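Local coordinates for putative calcium binding protein (PDB 3AKB) that binds calcium ions at EF-hand loops and probably takes part in calcium-mediated regulation in Streptomyces coelicolor, at residues 147-151 / 152-156; 127-131 / 132-136; 94-97 / 98-102. The protein carries 2 engineered substitutions. All coordinates share one frame; numbering follows the deposited sequence.

Interaction 1 (147-151 / 152-156); sequences GKVGE and TEIVP. With CA (calcium ion), chain I.
Lys148 and Glu153 meet at one calcium ion: the backbone O of Lys148 lies 2.2 Å from the metal, and the Glu153 carboxylate grips it with both oxygens. OE2 of Glu153 makes the shorter of the two carboxylate bonds to calcium, 2.4 Å against 2.7 Å for OE1. Water 1 and the carboxylates of Asp142, Asp144 and Asp146 complete the shell.

Hydrogen bonds hold the glutamate in position. Gly150 N donates to Glu153 OE1 over 3.0 Å on the anti side of the carboxylate, leaving the two oxygens turned to the ion. Setting CG anti to the carbonyl carbon (chi1 -70°) with an extended chain beyond carries the carboxylate back over the loop. Gly150 O, at the N-cap position, accepts from both Glu153 N and Ile154 N, and Val155 N bonds to Glu151 O.

Apolar contacts are fewer. Val149 CG1 presses on Ile154 CG2 at 3.4 Å, tighter than usual, the two side chains crossing near a right angle. Glu151 CG lies alongside Val155 CG2, while its carboxylate pairs with Arg97 of helix 89-107.

A carbonyl ligand followed by a bidentate glutamate in the exiting helix is the closing half of a canonical EF-hand loop.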
loop_
_atom_site.group_PDB
_atom_site.type_symbol
_atom_site.label_atom_id
_atom_site.label_comp_id
_atom_site.label_asym_id
_atom_site.label_seq_id
_atom_site.Cartn_x
_atom_site.Cartn_y
_atom_site.Cartn_z
ATOM N N GLY A 147 -5.031 16.058 -12.884
ATOM C CA GLY A 147 -5.857 16.120 -11.663
ATOM C C GLY A 147 -6.386 14.762 -11.243
ATOM O O GLY A 147 -7.087 14.639 -10.236
ATOM N N LYS A 148 -6.043 13.746 -12.025
ATOM C CA LYS A 148 -6.504 12.394 -11.770
ATOM C C LYS A 148 -5.303 11.506 -11.507
ATOM O O LYS A 148 -4.252 11.701 -12.104
ATOM C CB LYS A 148 -7.289 11.868 -12.967
ATOM C CG LYS A 148 -8.631 12.585 -13.171
ATOM C CD LYS A 148 -8.673 13.449 -14.407
ATOM C CE LYS A 148 -10.102 13.955 -14.651
ATOM N NZ LYS A 148 -10.159 15.065 -15.648
ATOM N N VAL A 149 -5.462 10.526 -10.625
ATOM C CA VAL A 149 -4.367 9.636 -10.302
ATOM C C VAL A 149 -4.783 8.236 -10.725
ATOM O O VAL A 149 -5.790 7.718 -10.251
ATOM C CB VAL A 149 -4.069 9.688 -8.775
ATOM C CG1 VAL A 149 -3.050 8.630 -8.380
ATOM C CG2 VAL A 149 -3.597 11.078 -8.378
ATOM N N GLY A 150 -4.036 7.636 -11.653
ATOM C CA GLY A 150 -4.469 6.339 -12.193
ATOM C C GLY A 150 -3.525 5.195 -11.901
ATOM O O GLY A 150 -2.464 5.368 -11.286
ATOM N N GLU A 151 -3.901 4.022 -12.371
ATOM C CA GLU A 151 -3.118 2.825 -12.080
ATOM C C GLU A 151 -1.708 2.916 -12.654
ATOM O O GLU A 151 -0.759 2.428 -12.034
ATOM C CB GLU A 151 -3.835 1.588 -12.631
ATOM C CG GLU A 151 -3.209 0.224 -12.211
ATOM C CD GLU A 151 -4.176 -0.926 -12.403
ATOM O OE1 GLU A 151 -5.387 -0.691 -12.356
ATOM O OE2 GLU A 151 -3.724 -2.059 -12.615
ATOM N N THR A 152 -1.560 3.533 -13.833
ATOM C CA THR A 152 -0.235 3.637 -14.468
ATOM C C THR A 152 0.667 4.613 -13.718
ATOM O O THR A 152 1.895 4.625 -13.914
ATOM C CB THR A 152 -0.326 3.995 -15.969
ATOM O OG1 THR A 152 -0.978 5.255 -16.108
ATOM C CG2 THR A 152 -1.108 2.930 -16.723
ATOM N N GLU A 153 0.070 5.424 -12.848
ATOM C CA GLU A 153 0.840 6.308 -11.963
ATOM C C GLU A 153 1.166 5.610 -10.644
ATOM O O GLU A 153 2.322 5.627 -10.204
ATOM C CB GLU A 153 0.119 7.654 -11.752
ATOM C CG GLU A 153 0.131 8.525 -13.049
ATOM C CD GLU A 153 -0.822 9.709 -13.059
ATOM O OE1 GLU A 153 -1.889 9.636 -12.428
ATOM O OE2 GLU A 153 -0.536 10.744 -13.733
ATOM N N ILE A 154 0.177 4.963 -10.022
ATOM C CA ILE A 154 0.420 4.387 -8.699
ATOM C C ILE A 154 1.243 3.101 -8.677
ATOM O O ILE A 154 1.978 2.875 -7.720
ATOM C CB ILE A 154 -0.864 4.257 -7.840
ATOM C CG1 ILE A 154 -1.836 3.192 -8.363
ATOM C CG2 ILE A 154 -1.580 5.593 -7.731
ATOM C CD1 ILE A 154 -2.995 2.936 -7.387
ATOM N N VAL A 155 1.129 2.251 -9.693
ATOM C CA VAL A 155 1.868 0.999 -9.605
ATOM C C VAL A 155 3.390 1.214 -9.644
ATOM O O VAL A 155 4.089 0.727 -8.761
ATOM C CB VAL A 155 1.348 -0.095 -10.582
ATOM C CG1 VAL A 155 2.174 -1.374 -10.470
ATOM C CG2 VAL A 155 -0.117 -0.402 -10.272
ATOM N N PRO A 156 3.910 1.994 -10.626
ATOM C CA PRO A 156 5.359 2.274 -10.559
ATOM C C PRO A 156 5.782 3.123 -9.345
ATOM O O PRO A 156 6.888 2.953 -8.830
ATOM C CB PRO A 156 5.638 3.029 -11.865
ATOM C CG PRO A 156 4.356 3.549 -12.295
ATOM C CD PRO A 156 3.299 2.585 -11.830
HETATM CA CA CA I . -2.689 11.885 -13.699
HETATM O O HOH W 1 -3.621 10.509 -15.230
#

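Interaction 2 (127-131 / 132-136); sequences FGVPE and DLARQ. With CA (calcium ion), chain G; CA (calcium ion), chain K.
Glu131 and Arg135, one helical turn apart, form a salt bridge: Arg135 NH1 donates to Glu131 OE2 over 2.8 Å. The carboxylate oxygen lies in the plane of the guanidinium group at its edge, whereas the donor meets OE2 from above the carboxylate plane, the two planes being 55° apart. With CG anti to the backbone N (chi1 -172°), Glu131 stretches outward, and its carboxylate also holds a calcium ion unevenly, OE1 at 2.1 Å and OE2 at 2.8 Å.

The other arm of the same guanidinium is used as well. Arg135 NH2 donates to Asp132 OD1 over 3.1 Å, and both Asp132 oxygens bind a second calcium ion together with water 2. Gln136 NE2 adds a weak hydrogen bond to Asp132 OD2.

Among the backbone groups, Pro130 O takes Ala134 N at 2.8 Å, and Glu131 O takes Arg135 N. Val129 CG1 covers this first turn, resting on Leu133 CB and Ala134 CB.

Upstream, Gly128 with its positive phi is the C-prime residue of a Schellman motif ending helix 117-126. A short linker thus passes into the first turn of helix 131-141, with Pro130 as its N-cap; this is the entering helix of the last EF-hand.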
loop_
_atom_site.group_PDB
_atom_site.type_symbol
_atom_site.label_atom_id
_atom_site.label_comp_id
_atom_site.label_asym_id
_atom_site.label_seq_id
_atom_site.Cartn_x
_atom_site.Cartn_y
_atom_site.Cartn_z
ATOM N N PHE A 127 -4.395 4.969 5.213
ATOM C CA PHE A 127 -3.208 4.101 5.387
ATOM C C PHE A 127 -2.182 4.707 6.342
ATOM O O PHE A 127 -1.007 4.281 6.351
ATOM C CB PHE A 127 -2.523 3.781 4.036
ATOM C CG PHE A 127 -3.431 3.124 3.036
ATOM C CD1 PHE A 127 -4.421 2.239 3.465
ATOM C CD2 PHE A 127 -3.312 3.393 1.681
ATOM C CE1 PHE A 127 -5.286 1.630 2.535
ATOM C CE2 PHE A 127 -4.166 2.804 0.758
ATOM C CZ PHE A 127 -5.153 1.919 1.193
ATOM N N GLY A 128 -2.595 5.702 7.122
ATOM C CA GLY A 128 -1.736 6.197 8.194
ATOM C C GLY A 128 -0.854 7.395 7.886
ATOM O O GLY A 128 -0.098 7.843 8.747
ATOM N N VAL A 129 -0.973 7.952 6.690
ATOM C CA VAL A 129 -0.154 9.102 6.315
ATOM C C VAL A 129 -0.816 10.384 6.840
ATOM O O VAL A 129 -2.004 10.610 6.604
ATOM C CB VAL A 129 0.077 9.174 4.787
ATOM C CG1 VAL A 129 0.997 10.362 4.412
ATOM C CG2 VAL A 129 0.703 7.893 4.279
ATOM N N PRO A 130 -0.075 11.202 7.620
ATOM C CA PRO A 130 -0.645 12.465 8.120
ATOM C C PRO A 130 -1.192 13.335 6.982
ATOM O O PRO A 130 -0.656 13.330 5.877
ATOM C CB PRO A 130 0.559 13.153 8.761
ATOM C CG PRO A 130 1.488 12.037 9.128
ATOM C CD PRO A 130 1.319 11.003 8.079
ATOM N N GLU A 131 -2.293 14.026 7.256
ATOM C CA GLU A 131 -3.032 14.771 6.250
ATOM C C GLU A 131 -2.177 15.682 5.364
ATOM O O GLU A 131 -2.322 15.685 4.139
ATOM C CB GLU A 131 -4.119 15.587 6.939
ATOM C CG GLU A 131 -5.054 16.244 6.018
ATOM C CD GLU A 131 -5.989 17.111 6.769
ATOM O OE1 GLU A 131 -7.019 16.580 7.219
ATOM O OE2 GLU A 131 -5.695 18.319 6.923
ATOM N N ASP A 132 -1.278 16.469 5.955
ATOM C CA ASP A 132 -0.463 17.406 5.157
ATOM C C ASP A 132 0.455 16.639 4.223
ATOM O O ASP A 132 0.571 16.965 3.032
ATOM C CB ASP A 132 0.344 18.357 6.069
ATOM C CG ASP A 132 1.090 19.431 5.293
ATOM O OD1 ASP A 132 0.483 20.155 4.488
ATOM O OD2 ASP A 132 2.322 19.546 5.472
ATOM N N LEU A 133 1.104 15.612 4.756
ATOM C CA LEU A 133 1.989 14.809 3.927
ATOM C C LEU A 133 1.214 14.101 2.814
ATOM O O LEU A 133 1.716 13.950 1.682
ATOM C CB LEU A 133 2.701 13.749 4.772
ATOM C CG LEU A 133 4.056 13.367 4.200
ATOM C CD1 LEU A 133 5.059 14.535 4.392
ATOM C CD2 LEU A 133 4.578 12.076 4.828
ATOM N N ALA A 134 0.012 13.632 3.142
ATOM C CA ALA A 134 -0.809 12.914 2.175
ATOM C C ALA A 134 -1.200 13.802 1.013
ATOM O O ALA A 134 -1.278 13.333 -0.116
ATOM C CB ALA A 134 -2.038 12.352 2.870
ATOM N N ARG A 135 -1.467 15.079 1.274
ATOM C CA ARG A 135 -1.747 16.019 0.184
ATOM C C ARG A 135 -0.537 16.163 -0.736
ATOM O O ARG A 135 -0.664 16.169 -1.963
ATOM C CB ARG A 135 -2.143 17.383 0.742
ATOM C CG ARG A 135 -3.502 17.420 1.419
ATOM C CD ARG A 135 -3.950 18.852 1.756
ATOM N NE ARG A 135 -3.120 19.507 2.764
ATOM C CZ ARG A 135 -3.430 19.606 4.059
ATOM N NH1 ARG A 135 -4.571 19.108 4.520
ATOM N NH2 ARG A 135 -2.600 20.232 4.893
ATOM N N GLN A 136 0.641 16.288 -0.133
ATOM C CA GLN A 136 1.889 16.402 -0.884
ATOM C C GLN A 136 2.142 15.163 -1.726
ATOM O O GLN A 136 2.464 15.269 -2.916
ATOM C CB GLN A 136 3.076 16.639 0.058
ATOM C CG GLN A 136 3.010 17.917 0.884
ATOM C CD GLN A 136 4.249 18.121 1.762
ATOM O OE1 GLN A 136 5.382 17.866 1.335
ATOM N NE2 GLN A 136 4.034 18.573 2.993
HETATM CA CA CA G . 2.761 21.337 4.522
HETATM CA CA CA K . -7.923 17.985 8.563
HETATM O O HOH W 2 2.478 20.865 2.462
#

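Interaction 3 (94-97 / 98-102); sequences EMAR and PFLHA. Engineered in segment 94-97: Met95 (natural residue Ile).
Ala96 O and Arg97 O accept helical hydrogen bonds from Leu100 N and His101 N, at 2.9 and 2.8 Å, but the N atoms of Pro98 and Phe99 make no bond to the carbonyls four residues back, Glu94 O and Met95 O. This is a proline kink within helix 89-107: Pro98 N has no hydrogen to give, and the ring carbon Pro98 CD stands 3.7 Å from Glu94 O.

On the outer side Arg97 folds back on Glu94. NE and NH2 of Arg97 grip the carboxylate side-on, one nitrogen to each oxygen: NE reaches Glu94 OE1 over 2.9 Å, and NH2 meets the syn lone pair of Glu94 OE2 over 2.8 Å in an almost straight bond (170°). Both oxygens lie close to the guanidinium plane, which fixes the rotation of the group. The bend at chi3 (-76°) turns the guanidinium toward Glu94, while NH1 pairs with Glu151 of helix 151-161. An alanine in place of Arg97 would lack the guanidinium and is likely to leave the carboxylates of Glu94 and Glu151 without their shared charge partner.

Inward, Leu100 CD1 rests on Ala96 CB, and the Phe99 side chain leads away to Leu49 and Ala53 of helix 44-64. Met95, an engineered residue, contributes its carbonyl: water 3 donates to Met95 O over 2.7 Å and accepts from Phe99 N, bridging the break in the helix.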
loop_
_atom_site.group_PDB
_atom_site.type_symbol
_atom_site.label_atom_id
_atom_site.label_comp_id
_atom_site.label_asym_id
_atom_site.label_seq_id
_atom_site.Cartn_x
_atom_site.Cartn_y
_atom_site.Cartn_z
ATOM N N GLU A 94 3.791 -5.885 -8.976
ATOM C CA GLU A 94 2.781 -6.725 -9.594
ATOM C C GLU A 94 1.967 -7.539 -8.593
ATOM O O GLU A 94 0.771 -7.759 -8.819
ATOM C CB GLU A 94 3.360 -7.636 -10.689
ATOM C CG GLU A 94 3.832 -6.895 -11.930
ATOM C CD GLU A 94 2.755 -6.008 -12.577
ATOM O OE1 GLU A 94 1.588 -6.451 -12.677
ATOM O OE2 GLU A 94 3.084 -4.860 -12.959
ATOM N N MET A 95 2.589 -7.993 -7.505
ATOM C CA MET A 95 1.839 -8.723 -6.456
ATOM C C MET A 95 0.848 -7.784 -5.761
ATOM O O MET A 95 -0.187 -8.232 -5.253
ATOM C CB MET A 95 2.791 -9.376 -5.444
ATOM C CG MET A 95 3.698 -10.428 -6.071
ATOM S SD MET A 95 2.896 -12.039 -6.254
ATOM C CE MET A 95 2.861 -12.764 -4.615
ATOM N N ALA A 96 1.158 -6.487 -5.787
ATOM C CA ALA A 96 0.259 -5.442 -5.233
ATOM C C ALA A 96 -0.808 -4.932 -6.187
ATOM O O ALA A 96 -1.714 -4.184 -5.760
ATOM C CB ALA A 96 1.056 -4.253 -4.729
ATOM N N ARG A 97 -0.695 -5.265 -7.468
ATOM C CA ARG A 97 -1.590 -4.683 -8.445
ATOM C C ARG A 97 -3.078 -4.972 -8.131
ATOM O O ARG A 97 -3.891 -4.075 -8.250
ATOM C CB ARG A 97 -1.247 -5.149 -9.873
ATOM C CG ARG A 97 -1.964 -4.327 -10.915
ATOM C CD ARG A 97 -1.664 -4.788 -12.338
ATOM N NE ARG A 97 -0.336 -4.343 -12.757
ATOM C CZ ARG A 97 -0.065 -3.176 -13.320
ATOM N NH1 ARG A 97 -1.011 -2.278 -13.518
ATOM N NH2 ARG A 97 1.177 -2.907 -13.680
ATOM N N PRO A 98 -3.443 -6.209 -7.729
ATOM C CA PRO A 98 -4.875 -6.402 -7.395
ATOM C C PRO A 98 -5.360 -5.484 -6.275
ATOM O O PRO A 98 -6.462 -4.905 -6.383
ATOM C CB PRO A 98 -4.938 -7.880 -6.978
ATOM C CG PRO A 98 -3.789 -8.476 -7.810
ATOM C CD PRO A 98 -2.693 -7.480 -7.690
ATOM N N PHE A 99 -4.539 -5.315 -5.237
ATOM C CA PHE A 99 -4.876 -4.368 -4.170
ATOM C C PHE A 99 -5.006 -2.942 -4.712
ATOM O O PHE A 99 -5.973 -2.235 -4.427
ATOM C CB PHE A 99 -3.825 -4.390 -3.054
ATOM C CG PHE A 99 -4.069 -3.358 -1.974
ATOM C CD1 PHE A 99 -5.107 -3.525 -1.059
ATOM C CD2 PHE A 99 -3.263 -2.222 -1.881
ATOM C CE1 PHE A 99 -5.340 -2.570 -0.056
ATOM C CE2 PHE A 99 -3.489 -1.273 -0.875
ATOM C CZ PHE A 99 -4.519 -1.453 0.029
ATOM N N LEU A 100 -4.014 -2.509 -5.477
ATOM C CA LEU A 100 -4.021 -1.134 -5.984
ATOM C C LEU A 100 -5.179 -0.879 -6.958
ATOM O O LEU A 100 -5.815 0.172 -6.925
ATOM C CB LEU A 100 -2.662 -0.788 -6.602
ATOM C CG LEU A 100 -1.468 -0.833 -5.628
ATOM C CD1 LEU A 100 -0.151 -0.722 -6.412
ATOM C CD2 LEU A 100 -1.550 0.265 -4.584
ATOM N N HIS A 101 -5.487 -1.867 -7.792
ATOM C CA HIS A 101 -6.637 -1.752 -8.684
ATOM C C HIS A 101 -7.940 -1.620 -7.904
ATOM O O HIS A 101 -8.804 -0.780 -8.206
ATOM C CB HIS A 101 -6.695 -2.975 -9.587
ATOM C CG HIS A 101 -7.717 -2.875 -10.677
ATOM N ND1 HIS A 101 -8.989 -3.414 -10.605
ATOM C CD2 HIS A 101 -7.636 -2.278 -11.889
ATOM C CE1 HIS A 101 -9.638 -3.140 -11.725
ATOM N NE2 HIS A 101 -8.837 -2.463 -12.522
ATOM N N ALA A 102 -8.077 -2.468 -6.884
ATOM C CA ALA A 102 -9.269 -2.435 -6.026
ATOM C C ALA A 102 -9.400 -1.131 -5.236
ATOM O O ALA A 102 -10.515 -0.623 -5.034
ATOM C CB ALA A 102 -9.269 -3.644 -5.087
HETATM O O HOH W 3 -2.535 -7.239 -4.341
#

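In the fold
Along the chain the three contacts come in series: interaction 3 first, then interaction 2, then interaction 1, and none nests within or crosses another. Each is local. Interaction 3 spans a kink inside helix 89-107, residues 127-136 join helix 117-126 to helix 131-141, and interaction 1 closes the calcium loop leading into helix 151-161. Interaction 3 touches both of the others. It meets interaction 1 through the Arg97–Glu151 salt bridge and Leu100–Ile154 packing, which lays helix 151-161 on helix 89-107. It meets interaction 2 where Phe99 CZ approaches Phe127 CZ to 3.6 Å. Interactions 1 and 2 do not touch, their centres lying about 17 Å apart.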